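Local structure of metazoan TIR-STING fusion (Crassostrea gigas, 6WT6) at residues A[35-40]-A[61-66]; A[86-91]-A[119-124]; A[91-96]-A[126-131]; A[217-222]-A[273-278]. The protein is an oyster fusion protein that joins a TIR domain to a STING ligand-binding domain in one chain. All blocks are in the same frame, centred on the assembly; numbering follows the deposited sequence.

Contact 1 (A[35-40]-A[61-66]); sequences ISYCAD and CFAERD
Tyr37 holds CG in the crowded position between its backbone N and carbonyl carbon (chi1 63°), while Phe62 turns CG anti to its own N (chi1 -164°); these torsions lay one ring over the other. The result is an offset stack with centroids 4.8 Å apart and planes inclined by 13°. Tyr37 CE1 sits over one face of the Phe62 ring, displaced toward its rim, 3.6 Å from Phe62 CE1. At the edge of the same ring lies Ile35 CG2, 4.1 Å from Phe62 CE1. The phenol tip reaches helix 63-66, where Glu64 N donates to Tyr37 OH at 2.9 Å; this bent bond holds it at the first turn, and stacking on Phe62 limits the ring's rotation. Ala63 CB lies 3.5 Å from Tyr37 OH. The backbones meet through Ile35 N and Cys61 O, 3.3 Å apart and nearly straight. Phe62 N is gripped by Asp66 OD2 at 2.5 Å, through the anti lone pair of the carboxylate. Helix 43-56 covers the stacked rings with Ala46 and gives Arg47, the salt-bridge partner of Glu64. Strand 31-36, that helix and strand 60-62 form a right-handed beta-alpha-beta unit, the building block of the flavodoxin-like TIR fold.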
loop_
_atom_site.group_PDB
_atom_site.type_symbol
_atom_site.label_atom_id
_atom_site.label_comp_id
_atom_site.label_asym_id
_atom_site.label_seq_id
_atom_site.Cartn_x
_atom_site.Cartn_y
_atom_site.Cartn_z
ATOM N N ILE A 35 14.915 -5.605 -21.684
ATOM C CA ILE A 35 15.731 -4.421 -21.917
ATOM C C ILE A 35 14.795 -3.222 -22.009
ATOM O O ILE A 35 14.078 -3.053 -22.999
ATOM C CB ILE A 35 16.591 -4.575 -23.176
ATOM C CG1 ILE A 35 17.609 -5.697 -22.972
ATOM C CG2 ILE A 35 17.291 -3.271 -23.518
ATOM C CD1 ILE A 35 18.494 -5.947 -24.161
ATOM N N SER A 36 14.790 -2.397 -20.964
ATOM C CA SER A 36 13.983 -1.185 -20.913
ATOM C C SER A 36 14.837 -0.013 -21.378
ATOM O O SER A 36 15.854 0.308 -20.754
ATOM C CB SER A 36 13.453 -0.943 -19.501
ATOM O OG SER A 36 12.574 0.166 -19.464
ATOM N N TYR A 37 14.422 0.624 -22.471
ATOM C CA TYR A 37 15.187 1.708 -23.064
ATOM C C TYR A 37 14.235 2.783 -23.563
ATOM O O TYR A 37 13.057 2.527 -23.823
ATOM C CB TYR A 37 16.074 1.208 -24.212
ATOM C CG TYR A 37 15.302 0.623 -25.377
ATOM C CD1 TYR A 37 14.787 -0.669 -25.319
ATOM C CD2 TYR A 37 15.096 1.356 -26.538
ATOM C CE1 TYR A 37 14.082 -1.206 -26.382
ATOM C CE2 TYR A 37 14.397 0.827 -27.603
ATOM C CZ TYR A 37 13.891 -0.450 -27.522
ATOM O OH TYR A 37 13.195 -0.977 -28.586
ATOM N N CYS A 38 14.762 4.001 -23.683
ATOM C CA CYS A 38 14.031 5.088 -24.322
ATOM C C CYS A 38 14.197 4.975 -25.831
ATOM O O CYS A 38 15.315 5.087 -26.345
ATOM C CB CYS A 38 14.525 6.445 -23.828
ATOM S SG CYS A 38 13.801 7.848 -24.718
ATOM N N ALA A 39 13.088 4.751 -26.540
ATOM C CA ALA A 39 13.161 4.567 -27.985
ATOM C C ALA A 39 13.606 5.830 -28.713
ATOM O O ALA A 39 14.095 5.738 -29.844
ATOM C CB ALA A 39 11.808 4.094 -28.514
ATOM N N ASP A 40 13.459 7.001 -28.088
ATOM C CA ASP A 40 13.868 8.252 -28.721
ATOM C C ASP A 40 15.383 8.415 -28.752
ATOM O O ASP A 40 15.915 8.997 -29.704
ATOM C CB ASP A 40 13.231 9.451 -28.012
ATOM C CG ASP A 40 11.715 9.449 -28.111
ATOM O OD1 ASP A 40 11.182 8.901 -29.092
ATOM O OD2 ASP A 40 11.060 10.006 -27.202
ATOM N N CYS A 61 13.742 -9.892 -24.116
ATOM C CA CYS A 61 12.571 -9.218 -24.664
ATOM C C CYS A 61 12.981 -7.807 -25.063
ATOM O O CYS A 61 13.446 -7.032 -24.221
ATOM C CB CYS A 61 11.427 -9.186 -23.650
ATOM S SG CYS A 61 9.960 -8.265 -24.184
ATOM N N PHE A 62 12.809 -7.481 -26.343
ATOM C CA PHE A 62 13.246 -6.208 -26.905
ATOM C C PHE A 62 12.060 -5.542 -27.588
ATOM O O PHE A 62 11.460 -6.125 -28.497
ATOM C CB PHE A 62 14.396 -6.420 -27.893
ATOM C CG PHE A 62 15.148 -5.166 -28.235
ATOM C CD1 PHE A 62 15.989 -4.578 -27.308
ATOM C CD2 PHE A 62 15.028 -4.587 -29.487
ATOM C CE1 PHE A 62 16.689 -3.428 -27.619
ATOM C CE2 PHE A 62 15.728 -3.435 -29.804
ATOM C CZ PHE A 62 16.560 -2.856 -28.868
ATOM N N ALA A 63 11.734 -4.318 -27.159
ATOM C CA ALA A 63 10.506 -3.655 -27.591
ATOM C C ALA A 63 10.408 -3.571 -29.111
ATOM O O ALA A 63 9.423 -4.022 -29.708
ATOM C CB ALA A 63 10.423 -2.259 -26.968
ATOM N N GLU A 64 11.432 -2.997 -29.752
ATOM C CA GLU A 64 11.425 -2.826 -31.205
ATOM C C GLU A 64 11.143 -4.137 -31.927
ATOM O O GLU A 64 10.359 -4.177 -32.884
ATOM C CB GLU A 64 12.765 -2.253 -31.668
ATOM C CG GLU A 64 12.973 -2.269 -33.173
ATOM C CD GLU A 64 14.439 -2.145 -33.560
ATOM O OE1 GLU A 64 15.201 -3.114 -33.343
ATOM O OE2 GLU A 64 14.831 -1.077 -34.078
ATOM N N ARG A 65 11.774 -5.224 -31.483
ATOM C CA ARG A 65 11.642 -6.500 -32.178
ATOM C C ARG A 65 10.370 -7.236 -31.780
ATOM O O ARG A 65 9.652 -7.754 -32.644
ATOM C CB ARG A 65 12.862 -7.374 -31.889
ATOM C CG ARG A 65 12.647 -8.847 -32.166
ATOM C CD ARG A 65 13.831 -9.671 -31.695
ATOM N NE ARG A 65 13.887 -9.740 -30.238
ATOM C CZ ARG A 65 14.919 -10.220 -29.555
ATOM N NH1 ARG A 65 15.987 -10.668 -30.199
ATOM N NH2 ARG A 65 14.885 -10.248 -28.230
ATOM N N ASP A 66 10.072 -7.277 -30.482
ATOM C CA ASP A 66 9.034 -8.140 -29.934
ATOM C C ASP A 66 7.673 -7.463 -29.797
ATOM O O ASP A 66 6.649 -8.153 -29.866
ATOM C CB ASP A 66 9.478 -8.682 -28.565
ATOM C CG ASP A 66 10.798 -9.455 -28.635
ATOM O OD1 ASP A 66 10.929 -10.349 -29.496
ATOM O OD2 ASP A 66 11.707 -9.166 -27.829
#

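Contact 2 (A[86-91]-A[119-124]); sequences NVILVI and CLVPVL
Leu89 overlaps Leu120 obliquely, its CD1 lying 3.7 Å from Leu120 CD2; both residues keep CG anti to the carbonyl carbon. Val87 is on the same face, its CG2 3.9 Å from Cys119 SG, and helix 104-108 covers this side through Met105 and Ala108. Ile88, Val121 and Val123 occupy the other face, pointing the same way side by side. There Ile88 CG2, anti to its backbone N, reaches Val123 CG2 at 3.6 Å, and helix 153-159 packs on this layer with Ile155, Ala158 and Ile159. Helices on both faces of a parallel sheet make the alpha/beta sandwich of a TIR domain, in which 120-124 is the outermost strand on its side within the chain. The strands run parallel, paired Val87 with Leu120 through Ile91 with Leu124, their short axes at 21°. The evidence is an alternation of backbone bonds: Val87 O accepts from Val121 N, Val121 O from Leu89 N, Leu89 O from Val123 N, and Val123 O from Ile91 N, the last at 2.8 Å and nearly along the C=O axis. Cys119 O, just before the strand, accepts twice, from the Val87 backbone N and, at 3.1 Å, from Asn86 ND2, both donors standing above its carbonyl plane.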
loop_
_atom_site.group_PDB
_atom_site.type_symbol
_atom_site.label_atom_id
_atom_site.label_comp_id
_atom_site.label_asym_id
_atom_site.label_seq_id
_atom_site.Cartn_x
_atom_site.Cartn_y
_atom_site.Cartn_z
ATOM N N ASN A 86 15.179 -10.769 -15.027
ATOM C CA ASN A 86 15.839 -9.507 -14.739
ATOM C C ASN A 86 15.310 -8.420 -15.670
ATOM O O ASN A 86 14.790 -8.695 -16.753
ATOM C CB ASN A 86 17.365 -9.630 -14.880
ATOM C CG ASN A 86 17.986 -10.506 -13.798
ATOM O OD1 ASN A 86 18.036 -11.730 -13.925
ATOM N ND2 ASN A 86 18.474 -9.878 -12.735
ATOM N N VAL A 87 15.431 -7.172 -15.224
ATOM C CA VAL A 87 15.108 -6.003 -16.035
ATOM C C VAL A 87 16.370 -5.162 -16.151
ATOM O O VAL A 87 16.928 -4.725 -15.135
ATOM C CB VAL A 87 13.955 -5.179 -15.436
ATOM C CG1 VAL A 87 13.775 -3.880 -16.206
ATOM C CG2 VAL A 87 12.668 -5.983 -15.454
ATOM N N ILE A 88 16.821 -4.936 -17.382
ATOM C CA ILE A 88 18.017 -4.150 -17.660
ATOM C C ILE A 88 17.588 -2.727 -17.997
ATOM O O ILE A 88 16.879 -2.500 -18.985
ATOM C CB ILE A 88 18.835 -4.769 -18.804
ATOM C CG1 ILE A 88 19.435 -6.110 -18.370
ATOM C CG2 ILE A 88 19.927 -3.820 -19.264
ATOM C CD1 ILE A 88 20.110 -6.866 -19.491
ATOM N N LEU A 89 18.007 -1.768 -17.173
ATOM C CA LEU A 89 17.706 -0.356 -17.379
ATOM C C LEU A 89 18.875 0.308 -18.094
ATOM O O LEU A 89 20.001 0.303 -17.585
ATOM C CB LEU A 89 17.433 0.348 -16.049
ATOM C CG LEU A 89 16.236 -0.101 -15.208
ATOM C CD1 LEU A 89 16.170 0.710 -13.921
ATOM C CD2 LEU A 89 14.938 0.027 -15.988
ATOM N N VAL A 90 18.609 0.878 -19.269
ATOM C CA VAL A 90 19.615 1.606 -20.037
ATOM C C VAL A 90 19.467 3.082 -19.678
ATOM O O VAL A 90 18.617 3.787 -20.227
ATOM C CB VAL A 90 19.465 1.370 -21.539
ATOM C CG1 VAL A 90 20.593 2.056 -22.296
ATOM C CG2 VAL A 90 19.434 -0.119 -21.844
ATOM N N ILE A 91 20.305 3.553 -18.760
ATOM C CA ILE A 91 20.179 4.882 -18.177
ATOM C C ILE A 91 21.325 5.740 -18.697
ATOM O O ILE A 91 22.488 5.542 -18.321
ATOM C CB ILE A 91 20.175 4.829 -16.645
ATOM C CG1 ILE A 91 18.984 4.004 -16.153
ATOM C CG2 ILE A 91 20.144 6.235 -16.068
ATOM C CD1 ILE A 91 18.848 3.965 -14.650
ATOM N N CYS A 119 16.337 -8.209 -9.077
ATOM C CA CYS A 119 15.770 -8.070 -10.414
ATOM C C CYS A 119 16.475 -7.003 -11.253
ATOM O O CYS A 119 16.867 -7.270 -12.394
ATOM C CB CYS A 119 14.274 -7.754 -10.309
ATOM S SG CYS A 119 13.451 -7.380 -11.870
ATOM N N LEU A 120 16.627 -5.795 -10.714
ATOM C CA LEU A 120 17.082 -4.671 -11.523
ATOM C C LEU A 120 18.555 -4.800 -11.887
ATOM O O LEU A 120 19.383 -5.228 -11.079
ATOM C CB LEU A 120 16.839 -3.353 -10.786
ATOM C CG LEU A 120 15.417 -2.782 -10.849
ATOM C CD1 LEU A 120 15.267 -1.585 -9.924
ATOM C CD2 LEU A 120 15.053 -2.393 -12.278
ATOM N N VAL A 121 18.873 -4.442 -13.126
ATOM C CA VAL A 121 20.247 -4.358 -13.611
ATOM C C VAL A 121 20.433 -2.976 -14.229
ATOM O O VAL A 121 20.225 -2.806 -15.441
ATOM C CB VAL A 121 20.559 -5.476 -14.619
ATOM C CG1 VAL A 121 21.997 -5.363 -15.114
ATOM C CG2 VAL A 121 20.321 -6.838 -13.988
ATOM N N PRO A 122 20.797 -1.960 -13.441
ATOM C CA PRO A 122 20.965 -0.604 -13.990
ATOM C C PRO A 122 22.257 -0.496 -14.787
ATOM O O PRO A 122 23.346 -0.733 -14.261
ATOM C CB PRO A 122 21.001 0.284 -12.736
ATOM C CG PRO A 122 20.490 -0.581 -11.613
ATOM C CD PRO A 122 20.886 -1.975 -11.974
ATOM N N VAL A 123 22.134 -0.129 -16.061
ATOM C CA VAL A 123 23.276 0.040 -16.954
ATOM C C VAL A 123 23.459 1.534 -17.186
ATOM O O VAL A 123 22.625 2.181 -17.834
ATOM C CB VAL A 123 23.084 -0.711 -18.277
ATOM C CG1 VAL A 123 24.286 -0.500 -19.179
ATOM C CG2 VAL A 123 22.875 -2.188 -18.011
ATOM N N LEU A 124 24.551 2.080 -16.661
ATOM C CA LEU A 124 24.806 3.512 -16.712
ATOM C C LEU A 124 25.688 3.844 -17.912
ATOM O O LEU A 124 26.729 3.212 -18.122
ATOM C CB LEU A 124 25.464 3.985 -15.415
ATOM C CG LEU A 124 24.558 4.311 -14.220
ATOM C CD1 LEU A 124 23.722 3.119 -13.768
ATOM C CD2 LEU A 124 25.380 4.852 -13.060
#

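Contact 3 (A[91-96]-A[126-131]); sequences ISPASL and GGVKVD
At the C-terminal ends of the strands of the parallel TIR sheet, the turn from strand 84-91 into helix 93-97 meets the loop that follows strand 120-124. The contact is small, 174 Å² summed over both sides, and rests mainly on Val128, a buried residue whose side chain is directed at the opposing turn. With chi1 at -59°, Val128 has CG1 anti to the carbonyl carbon and CG2 in the crowded position between N and C. CG1 does most of the touching: it approaches Pro93 at its imide end, 3.6 Å from Pro93 N and 3.7 Å from Pro93 CD, the two side chains crossing at about a right angle. The same Val128 CG1 lies 3.8 Å from Ser92 C, so it covers the bond joining Ser92 to the proline. Val128 CG2 makes a looser approach to Ile91 O at 4.3 Å. Gly126, at phi 70°, brings its CA to 4.4 Å from Pro93 CD, and a second positive phi at Gly127 helps the chain swing round to Val128. On the helix side Ser92 is the N-cap, and its hydroxyl is also hydrogen-bonded to Asp42. The capping bond runs from Ser95 N to Ser92 OG at 3.0 Å, bent to 141°.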
loop_
_atom_site.group_PDB
_atom_site.type_symbol
_atom_site.label_atom_id
_atom_site.label_comp_id
_atom_site.label_asym_id
_atom_site.label_seq_id
_atom_site.Cartn_x
_atom_site.Cartn_y
_atom_site.Cartn_z
ATOM N N ILE A 91 20.305 3.553 -18.760
ATOM C CA ILE A 91 20.179 4.882 -18.177
ATOM C C ILE A 91 21.325 5.740 -18.697
ATOM O O ILE A 91 22.488 5.542 -18.321
ATOM C CB ILE A 91 20.175 4.829 -16.645
ATOM C CG1 ILE A 91 18.984 4.004 -16.153
ATOM C CG2 ILE A 91 20.144 6.235 -16.068
ATOM C CD1 ILE A 91 18.848 3.965 -14.650
ATOM N N SER A 92 20.993 6.704 -19.553
ATOM C CA SER A 92 21.951 7.626 -20.150
ATOM C C SER A 92 21.629 9.048 -19.703
ATOM O O SER A 92 20.647 9.253 -18.976
ATOM C CB SER A 92 21.911 7.508 -21.676
ATOM O OG SER A 92 20.671 7.963 -22.192
ATOM N N PRO A 93 22.425 10.055 -20.085
ATOM C CA PRO A 93 21.991 11.437 -19.826
ATOM C C PRO A 93 20.677 11.784 -20.502
ATOM O O PRO A 93 19.863 12.514 -19.926
ATOM C CB PRO A 93 23.157 12.278 -20.367
ATOM C CG PRO A 93 23.932 11.354 -21.252
ATOM C CD PRO A 93 23.806 10.021 -20.597
ATOM N N ALA A 94 20.443 11.269 -21.710
ATOM C CA ALA A 94 19.194 11.542 -22.410
ATOM C C ALA A 94 18.034 10.730 -21.850
ATOM O O ALA A 94 16.878 11.158 -21.952
ATOM C CB ALA A 94 19.353 11.266 -23.905
ATOM N N SER A 95 18.317 9.564 -21.259
ATOM C CA SER A 95 17.248 8.739 -20.704
ATOM C C SER A 95 16.528 9.442 -19.562
ATOM O O SER A 95 15.342 9.185 -19.323
ATOM C CB SER A 95 17.804 7.398 -20.223
ATOM O OG SER A 95 18.126 6.548 -21.310
ATOM N N LEU A 96 17.219 10.333 -18.851
ATOM C CA LEU A 96 16.593 11.030 -17.735
ATOM C C LEU A 96 15.692 12.169 -18.202
ATOM O O LEU A 96 14.749 12.537 -17.491
ATOM C CB LEU A 96 17.668 11.558 -16.781
ATOM C CG LEU A 96 18.721 10.538 -16.336
ATOM C CD1 LEU A 96 19.617 11.111 -15.245
ATOM C CD2 LEU A 96 18.069 9.247 -15.869
ATOM N N GLY A 126 27.467 7.098 -20.405
ATOM C CA GLY A 126 27.895 8.482 -20.438
ATOM C C GLY A 126 28.389 9.038 -19.124
ATOM O O GLY A 126 28.565 10.256 -19.010
ATOM N N GLY A 127 28.614 8.191 -18.125
ATOM C CA GLY A 127 29.131 8.656 -16.855
ATOM C C GLY A 127 28.142 9.483 -16.063
ATOM O O GLY A 127 28.494 10.541 -15.533
ATOM N N VAL A 128 26.893 9.016 -15.978
ATOM C CA VAL A 128 25.912 9.712 -15.154
ATOM C C VAL A 128 26.220 9.512 -13.678
ATOM O O VAL A 128 25.915 10.381 -12.851
ATOM C CB VAL A 128 24.484 9.251 -15.503
ATOM C CG1 VAL A 128 24.182 9.524 -16.969
ATOM C CG2 VAL A 128 24.300 7.777 -15.184
ATOM N N LYS A 129 26.833 8.377 -13.326
ATOM C CA LYS A 129 27.230 8.042 -11.961
ATOM C C LYS A 129 26.019 7.793 -11.065
ATOM O O LYS A 129 24.910 8.264 -11.344
ATOM C CB LYS A 129 28.129 9.137 -11.372
ATOM C CG LYS A 129 29.404 9.382 -12.172
ATOM C CD LYS A 129 29.788 10.856 -12.182
ATOM C CE LYS A 129 31.066 11.091 -12.976
ATOM N NZ LYS A 129 31.442 12.531 -13.021
ATOM N N VAL A 130 26.236 7.051 -9.976
ATOM C CA VAL A 130 25.131 6.567 -9.156
ATOM C C VAL A 130 24.433 7.720 -8.440
ATOM O O VAL A 130 23.207 7.710 -8.276
ATOM C CB VAL A 130 25.642 5.499 -8.169
ATOM C CG1 VAL A 130 24.579 5.154 -7.137
ATOM C CG2 VAL A 130 26.076 4.250 -8.924
ATOM N N ASP A 131 25.191 8.738 -8.016
ATOM C CA ASP A 131 24.601 9.824 -7.236
ATOM C C ASP A 131 23.585 10.625 -8.044
ATOM O O ASP A 131 22.611 11.136 -7.480
ATOM C CB ASP A 131 25.698 10.748 -6.696
ATOM C CG ASP A 131 25.191 11.698 -5.615
ATOM O OD1 ASP A 131 24.074 11.483 -5.096
ATOM O OD2 ASP A 131 25.912 12.663 -5.285
#

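Contact 4 (A[217-222]-A[273-278]); sequences FLFFPQ and YFFAGE
Two neighbouring parallel strands, 212-221 and 272-279, meet here within the mixed five-stranded sheet of the STING ligand-binding domain, their short axes inclined by 36°. Hydrogen bonding is confined to the place where the strands overlap. Phe217 N donates to Ala276 O at 2.9 Å, in the carbonyl plane; Glu278 N returns to Phe217 O at 3.2 Å, nearly along the C=O axis; and Phe219 N reaches Glu278 O at 2.9 Å. Two CA-H...O contacts accompany these bonds, the shorter from Gly277 CA to Phe217 O at 3.2 Å.

Aromatic packing occupies the face of Phe217, Phe219 and Phe275. Phe275 has CG between its backbone N and carbonyl carbon, the crowded position (chi1 63°), and its side chain crosses that of Phe219 at about a right angle, CE2 standing 3.9 Å from Phe219 CZ. Helix 341-356 lies against this layer, with Ile346 and Ile350 touching Phe275. Gly277 CA lies 4.0 Å from Phe219 CE2, so the ring turns its edge, not a face, to the glycine, which carries no side chain there.

On the other face the contact is aliphatic: Leu218 and Glu278 run side by side, with Glu278 CG in the crowded position between its N and carbonyl carbon. The carboxylate is held by a hydrogen bond between Glu278 OE2 and Tyr187 OH, while Glu278 CG packs at 4.0 Å against Leu218 CD2.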
loop_
_atom_site.group_PDB
_atom_site.type_symbol
_atom_site.label_atom_id
_atom_site.label_comp_id
_atom_site.label_asym_id
_atom_site.label_seq_id
_atom_site.Cartn_x
_atom_site.Cartn_y
_atom_site.Cartn_z
ATOM N N PHE A 217 -15.807 4.287 16.991
ATOM C CA PHE A 217 -14.606 3.714 17.584
ATOM C C PHE A 217 -14.111 2.568 16.711
ATOM O O PHE A 217 -14.848 1.609 16.458
ATOM C CB PHE A 217 -14.877 3.257 19.016
ATOM C CG PHE A 217 -15.031 4.393 19.985
ATOM C CD1 PHE A 217 -13.986 4.756 20.820
ATOM C CD2 PHE A 217 -16.207 5.124 20.036
ATOM C CE1 PHE A 217 -14.117 5.810 21.700
ATOM C CE2 PHE A 217 -16.345 6.184 20.915
ATOM C CZ PHE A 217 -15.299 6.525 21.750
ATOM N N LEU A 218 -12.875 2.682 16.237
ATOM C CA LEU A 218 -12.269 1.716 15.330
ATOM C C LEU A 218 -11.220 0.929 16.101
ATOM O O LEU A 218 -10.268 1.510 16.634
ATOM C CB LEU A 218 -11.643 2.419 14.126
ATOM C CG LEU A 218 -12.573 3.275 13.268
ATOM C CD1 LEU A 218 -11.753 4.139 12.331
ATOM C CD2 LEU A 218 -13.550 2.394 12.488
ATOM N N PHE A 219 -11.393 -0.387 16.159
ATOM C CA PHE A 219 -10.599 -1.229 17.042
ATOM C C PHE A 219 -9.415 -1.818 16.290
ATOM O O PHE A 219 -9.572 -2.367 15.194
ATOM C CB PHE A 219 -11.467 -2.323 17.664
ATOM C CG PHE A 219 -12.448 -1.792 18.667
ATOM C CD1 PHE A 219 -12.091 -1.652 19.998
ATOM C CD2 PHE A 219 -13.713 -1.388 18.272
ATOM C CE1 PHE A 219 -12.987 -1.142 20.919
ATOM C CE2 PHE A 219 -14.613 -0.879 19.192
ATOM C CZ PHE A 219 -14.249 -0.755 20.515
ATOM N N PHE A 220 -8.235 -1.701 16.897
ATOM C CA PHE A 220 -6.957 -2.035 16.272
ATOM C C PHE A 220 -6.200 -2.934 17.243
ATOM O O PHE A 220 -5.324 -2.468 17.985
ATOM C CB PHE A 220 -6.178 -0.756 15.942
ATOM C CG PHE A 220 -5.035 -0.942 14.973
ATOM C CD1 PHE A 220 -4.242 -2.083 14.995
ATOM C CD2 PHE A 220 -4.744 0.049 14.048
ATOM C CE1 PHE A 220 -3.191 -2.233 14.104
ATOM C CE2 PHE A 220 -3.696 -0.093 13.159
ATOM C CZ PHE A 220 -2.919 -1.237 13.184
ATOM N N PRO A 221 -6.522 -4.227 17.275
ATOM C CA PRO A 221 -5.745 -5.157 18.104
ATOM C C PRO A 221 -4.324 -5.290 17.579
ATOM O O PRO A 221 -4.095 -5.355 16.370
ATOM C CB PRO A 221 -6.516 -6.475 17.975
ATOM C CG PRO A 221 -7.223 -6.361 16.657
ATOM C CD PRO A 221 -7.596 -4.910 16.533
ATOM N N GLN A 222 -3.362 -5.343 18.509
ATOM C CA GLN A 222 -1.956 -5.365 18.111
ATOM C C GLN A 222 -1.619 -6.595 17.278
ATOM O O GLN A 222 -0.744 -6.534 16.409
ATOM C CB GLN A 222 -1.053 -5.305 19.343
ATOM C CG GLN A 222 0.432 -5.294 19.009
ATOM C CD GLN A 222 1.306 -5.160 20.236
ATOM O OE1 GLN A 222 0.811 -5.068 21.357
ATOM N NE2 GLN A 222 2.617 -5.148 20.030
ATOM N N TYR A 273 -22.783 2.426 28.924
ATOM C CA TYR A 273 -22.250 3.366 27.952
ATOM C C TYR A 273 -22.377 2.755 26.566
ATOM O O TYR A 273 -22.065 1.574 26.374
ATOM C CB TYR A 273 -20.793 3.709 28.267
ATOM C CG TYR A 273 -20.649 4.725 29.375
ATOM C CD1 TYR A 273 -20.671 4.337 30.710
ATOM C CD2 TYR A 273 -20.512 6.078 29.088
ATOM C CE1 TYR A 273 -20.546 5.268 31.730
ATOM C CE2 TYR A 273 -20.388 7.017 30.099
ATOM C CZ TYR A 273 -20.405 6.606 31.418
ATOM O OH TYR A 273 -20.281 7.537 32.427
ATOM N N PHE A 274 -22.843 3.557 25.614
ATOM C CA PHE A 274 -23.120 3.103 24.262
ATOM C C PHE A 274 -22.072 3.635 23.291
ATOM O O PHE A 274 -21.532 4.733 23.465
ATOM C CB PHE A 274 -24.513 3.553 23.807
ATOM C CG PHE A 274 -25.644 2.913 24.565
ATOM C CD1 PHE A 274 -26.068 3.437 25.775
ATOM C CD2 PHE A 274 -26.299 1.801 24.056
ATOM C CE1 PHE A 274 -27.115 2.859 26.474
ATOM C CE2 PHE A 274 -27.351 1.218 24.750
ATOM C CZ PHE A 274 -27.757 1.749 25.962
ATOM N N PHE A 275 -21.793 2.848 22.257
ATOM C CA PHE A 275 -20.827 3.280 21.261
ATOM C C PHE A 275 -21.085 2.554 19.950
ATOM O O PHE A 275 -21.506 1.392 19.939
ATOM C CB PHE A 275 -19.388 3.025 21.733
ATOM C CG PHE A 275 -19.055 1.569 21.949
ATOM C CD1 PHE A 275 -19.414 0.920 23.125
ATOM C CD2 PHE A 275 -18.365 0.853 20.983
ATOM C CE1 PHE A 275 -19.098 -0.416 23.324
ATOM C CE2 PHE A 275 -18.043 -0.483 21.179
ATOM C CZ PHE A 275 -18.410 -1.117 22.351
ATOM N N ALA A 276 -20.846 3.263 18.850
ATOM C CA ALA A 276 -20.703 2.613 17.557
ATOM C C ALA A 276 -19.263 2.149 17.413
ATOM O O ALA A 276 -18.330 2.928 17.626
ATOM C CB ALA A 276 -21.077 3.561 16.422
ATOM N N GLY A 277 -19.075 0.886 17.072
ATOM C CA GLY A 277 -17.735 0.328 17.039
ATOM C C GLY A 277 -17.612 -0.806 16.046
ATOM O O GLY A 277 -18.578 -1.522 15.758
ATOM N N GLU A 278 -16.399 -0.973 15.529
ATOM C CA GLU A 278 -16.086 -2.069 14.628
ATOM C C GLU A 278 -14.573 -2.199 14.542
ATOM O O GLU A 278 -13.829 -1.295 14.931
ATOM C CB GLU A 278 -16.696 -1.844 13.242
ATOM C CG GLU A 278 -16.162 -0.606 12.534
ATOM C CD GLU A 278 -17.004 -0.210 11.334
ATOM O OE1 GLU A 278 -18.239 -0.370 11.402
ATOM O OE2 GLU A 278 -16.429 0.253 10.324
#

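From the N terminus, contact 1 closes first, over a loop of 20 residues carrying helix 43-56. Contact 2 opens only afterwards, yet the two adjoin in space: strand 31-36 lies between 60-62 and 84-91, and Ser36 N is 2.9 Å from Ile88 O, a probable hydrogen bond. Contacts 2 and 3, closing over 27 residues and over 29 that include strand 120-124, cross, since their segments alternate; they share Ile91, where strand 84-91 passes into the turn before helix 93-97. Together these three span the TIR sheet and one of its ends. Contact 4 closes a 50-residue loop in the STING domain, beyond the chain's centre, its own centre about 48 Å from that of contact 2.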